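Local atomic coordinates of MccB protein (Escherichia coli, PDB entry 6OM4), a protein that adenylates the peptide precursor of the Trojan-horse antibiotic microcin C7, using ATP, as an enzyme related to the ubiquitin-activating E1 family. Residues Thr255-Gln261 and Met337-Cys343. Numbering follows the deposited sequence.
With ZN (zinc ion), chain E.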
ATOM      1  N   THR A 255      15.886   4.924  -2.365  1.00 17.69           N
ATOM      2  CA  THR A 255      15.830   4.149  -1.168  1.00 18.15           C
ATOM      3  C   THR A 255      16.928   3.088  -1.160  1.00 20.92           C
ATOM      4  O   THR A 255      17.585   2.848  -2.174  1.00 21.85           O
ATOM      5  CB  THR A 255      14.484   3.427  -1.015  1.00 18.55           C
ATOM      6  OG1 THR A 255      14.369   2.525  -2.110  1.00 19.34           O
ATOM      7  CG2 THR A 255      13.317   4.378  -0.969  1.00 20.11           C
ATOM      8  N   GLY A 256      17.096   2.451   0.007  1.00 18.04           N
ATOM      9  CA  GLY A 256      17.922   1.262   0.094  1.00 19.44           C
ATOM     10  C   GLY A 256      17.333   0.113  -0.703  1.00 20.00           C
ATOM     11  O   GLY A 256      16.134   0.119  -1.040  1.00 20.22           O
ATOM     12  N   CYS A 257      18.186  -0.869  -1.027  1.00 18.05           N
ATOM     13  CA  CYS A 257      17.730  -2.109  -1.624  1.00 17.03           C
ATOM     14  C   CYS A 257      17.703  -3.193  -0.531  1.00 16.50           C
ATOM     15  O   CYS A 257      18.055  -2.938   0.614  1.00 16.33           O
ATOM     16  CB  CYS A 257      18.591  -2.502  -2.828  1.00 16.66           C
ATOM     17  SG  CYS A 257      20.136  -3.317  -2.385  1.00 17.44           S
ATOM     18  N   TYR A 258      17.231  -4.387  -0.898  1.00 17.51           N
ATOM     19  CA  TYR A 258      17.091  -5.505   0.023  1.00 17.19           C
ATOM     20  C   TYR A 258      18.414  -5.890   0.705  1.00 21.01           C
ATOM     21  O   TYR A 258      18.385  -6.407   1.821  1.00 20.72           O
ATOM     22  CB  TYR A 258      16.509  -6.694  -0.732  1.00 18.33           C
ATOM     23  CG  TYR A 258      15.946  -7.798   0.140  1.00 18.36           C
ATOM     24  CD1 TYR A 258      14.699  -7.701   0.727  1.00 21.49           C
ATOM     25  CD2 TYR A 258      16.648  -8.974   0.305  1.00 21.65           C
ATOM     26  CE1 TYR A 258      14.171  -8.732   1.487  1.00 20.93           C
ATOM     27  CE2 TYR A 258      16.135 -10.024   1.056  1.00 22.82           C
ATOM     28  CZ  TYR A 258      14.879  -9.908   1.619  1.00 21.25           C
ATOM     29  OH  TYR A 258      14.396 -10.970   2.345  1.00 22.72           O
ATOM     30  N   GLU A 259      19.556  -5.580   0.071  1.00 20.87           N
ATOM     31  CA  GLU A 259      20.891  -6.040   0.580  1.00 23.03           C
ATOM     32  C   GLU A 259      21.700  -4.900   1.218  1.00 22.42           C
ATOM     33  O   GLU A 259      22.760  -5.139   1.783  1.00 22.03           O
ATOM     34  CB  GLU A 259      21.622  -6.736  -0.563  1.00 25.26           C
ATOM     35  CG  GLU A 259      20.843  -7.966  -0.985  1.00 29.21           C
ATOM     36  CD  GLU A 259      21.592  -9.147  -1.551  1.00 35.10           C
ATOM     37  OE1 GLU A 259      22.832  -9.226  -1.381  1.00 38.66           O
ATOM     38  OE2 GLU A 259      20.917  -9.952  -2.198  1.00 32.86           O
ATOM     39  N   CYS A 260      21.172  -3.681   1.221  1.00 22.72           N
ATOM     40  CA  CYS A 260      21.950  -2.555   1.750  1.00 22.22           C
ATOM     41  C   CYS A 260      22.352  -2.815   3.201  1.00 23.88           C
ATOM     42  O   CYS A 260      23.529  -2.651   3.563  1.00 23.55           O
ATOM     43  CB  CYS A 260      21.173  -1.243   1.703  1.00 20.41           C
ATOM     44  SG  CYS A 260      21.270  -0.382   0.112  1.00 20.46           S
ATOM     45  N   GLN A 261      21.364  -3.171   4.028  1.00 21.94           N
ATOM     46  CA  GLN A 261      21.591  -3.433   5.439  1.00 28.06           C
ATOM     47  C   GLN A 261      21.466  -4.941   5.646  1.00 31.27           C
ATOM     48  O   GLN A 261      20.714  -5.608   4.945  1.00 33.28           O
ATOM     49  CB  GLN A 261      20.596  -2.684   6.328  1.00 28.02           C
ATOM     50  CG  GLN A 261      20.415  -1.234   5.922  1.00 26.77           C
ATOM     51  CD  GLN A 261      21.623  -0.433   6.319  1.00 29.53           C
ATOM     52  OE1 GLN A 261      22.269  -0.737   7.324  1.00 30.70           O
ATOM     53  NE2 GLN A 261      21.931   0.594   5.542  1.00 28.26           N
ATOM     54  N   MET A 337      16.159  -0.557   6.130  1.00 19.97           N
ATOM     55  CA  MET A 337      16.790  -0.862   4.845  1.00 19.11           C
ATOM     56  C   MET A 337      17.118   0.442   4.090  1.00 19.11           C
ATOM     57  O   MET A 337      16.874   0.571   2.886  1.00 19.60           O
ATOM     58  CB  MET A 337      15.887  -1.762   4.002  1.00 20.69           C
ATOM     59  CG  MET A 337      15.711  -3.169   4.593  1.00 22.25           C
ATOM     60  SD  MET A 337      14.997  -4.319   3.426  1.00 22.91           S
ATOM     61  CE  MET A 337      15.461  -5.860   4.208  1.00 25.75           C
ATOM     62  N   GLY A 338      17.657   1.428   4.811  1.00 20.42           N
ATOM     63  CA  GLY A 338      18.171   2.652   4.192  1.00 20.77           C
ATOM     64  C   GLY A 338      19.394   2.387   3.320  1.00 20.30           C
ATOM     65  O   GLY A 338      20.059   1.353   3.427  1.00 20.54           O
ATOM     66  N   ARG A 339      19.686   3.340   2.436  1.00 19.95           N
ATOM     67  CA  ARG A 339      20.747   3.183   1.449  1.00 21.51           C
ATOM     68  C   ARG A 339      22.092   3.074   2.159  1.00 22.15           C
ATOM     69  O   ARG A 339      22.348   3.846   3.080  1.00 22.96           O
ATOM     70  CB  ARG A 339      20.817   4.375   0.499  1.00 24.81           C
ATOM     71  CG  ARG A 339      19.881   4.284  -0.688  1.00 33.38           C
ATOM     72  CD  ARG A 339      20.330   5.150  -1.849  1.00 37.00           C
ATOM     73  NE  ARG A 339      21.409   4.539  -2.615  1.00 40.96           N
ATOM     74  CZ  ARG A 339      21.794   4.989  -3.795  1.00 38.82           C
ATOM     75  NH1 ARG A 339      21.348   6.159  -4.193  1.00 39.75           N
ATOM     76  NH2 ARG A 339      22.598   4.285  -4.575  1.00 35.90           N
ATOM     77  N   SER A 340      22.941   2.140   1.711  1.00 22.13           N
ATOM     78  CA  SER A 340      24.343   2.089   2.180  1.00 23.87           C
ATOM     79  C   SER A 340      25.225   2.498   1.020  1.00 22.45           C
ATOM     80  O   SER A 340      25.059   1.945  -0.057  1.00 21.82           O
ATOM     81  CB  SER A 340      24.743   0.718   2.672  1.00 25.75           C
ATOM     82  OG  SER A 340      26.154   0.654   2.887  1.00 25.02           O
ATOM     83  N   PRO A 341      26.183   3.437   1.206  1.00 24.20           N
ATOM     84  CA  PRO A 341      27.100   3.837   0.126  1.00 26.87           C
ATOM     85  C   PRO A 341      28.079   2.714  -0.281  1.00 25.54           C
ATOM     86  O   PRO A 341      28.730   2.771  -1.355  1.00 24.94           O
ATOM     87  CB  PRO A 341      27.851   5.042   0.730  1.00 28.32           C
ATOM     88  CG  PRO A 341      27.801   4.807   2.215  1.00 29.20           C
ATOM     89  CD  PRO A 341      26.468   4.125   2.475  1.00 26.11           C
ATOM     90  N   VAL A 342      28.085   1.654   0.533  1.00 24.91           N
ATOM     91  CA  VAL A 342      28.966   0.511   0.452  1.00 26.54           C
ATOM     92  C   VAL A 342      28.171  -0.766   0.073  1.00 25.57           C
ATOM     93  O   VAL A 342      28.668  -1.913   0.132  1.00 24.18           O
ATOM     94  CB  VAL A 342      29.652   0.500   1.840  1.00 32.93           C
ATOM     95  CG1 VAL A 342      29.383  -0.715   2.703  1.00 35.50           C
ATOM     96  CG2 VAL A 342      31.122   0.846   1.719  1.00 35.07           C
ATOM     97  N   CYS A 343      26.911  -0.600  -0.339  1.00 24.11           N
ATOM     98  CA  CYS A 343      26.091  -1.757  -0.762  1.00 22.25           C
ATOM     99  C   CYS A 343      26.747  -2.397  -1.985  1.00 21.16           C
ATOM    100  O   CYS A 343      26.999  -1.712  -2.967  1.00 21.32           O
ATOM    101  CB  CYS A 343      24.649  -1.386  -1.112  1.00 21.13           C
ATOM    102  SG  CYS A 343      23.675  -2.843  -1.575  1.00 20.07           S
TER
HETATM  103 ZN    ZN E 401      21.636  -1.794  -1.685  1.00 18.99          ZN
HETATM  104  O   HOH W   1      26.003  -2.284   2.515  1.00 37.81           O
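Neither Thr255-Gln261 nor Met337-Cys343 is helix or strand; they are loops following strands 243-250 and 332-336 of the ThiF-type domain, tied together across 75 intervening residues, near the C-terminus, by a four-cysteine zinc site built from paired CxxC motifs. The CA atoms come nearest at Gly256 and Arg339, 3.7 Å apart. Glycine suits this spot, since a CB on Gly256 would collide with Met337 O; instead its CA lies 3.1 Å from that oxygen in a CA-H...O contact. Type I turns at Cys257-Cys260 and Ser340-Cys343 bring the thiolates to the metal: Cys257 SG binds ZN at 2.2 Å, Cys260 SG and Cys343 SG bind it at 2.3 Å, and Cys346 completes the site. Sulfur also accepts backbone NH groups, which eases the negative charge on the thiolates: Cys260 SG receives Cys257 N at 3.3 Å and, across the interface, Ser340 N at 3.4 Å. Away from the metal, the long, flexible Met337 places SD 5.2 Å from the Tyr258 ring centroid, an oblique Met-aromatic contact, and its CE 4.0 Å from Tyr258 CD1; that tyrosine also packs on helix 219-230 and the bound peptide's backbone. Gln261 NE2 spans the gap, donating to Gly338 O at 2.9 Å. Ser340 OG accepts Val342 N at 3.2 Å, forming an ST turn, and a water 3.0 Å from this OG donates to Cys260 O at 2.7 Å.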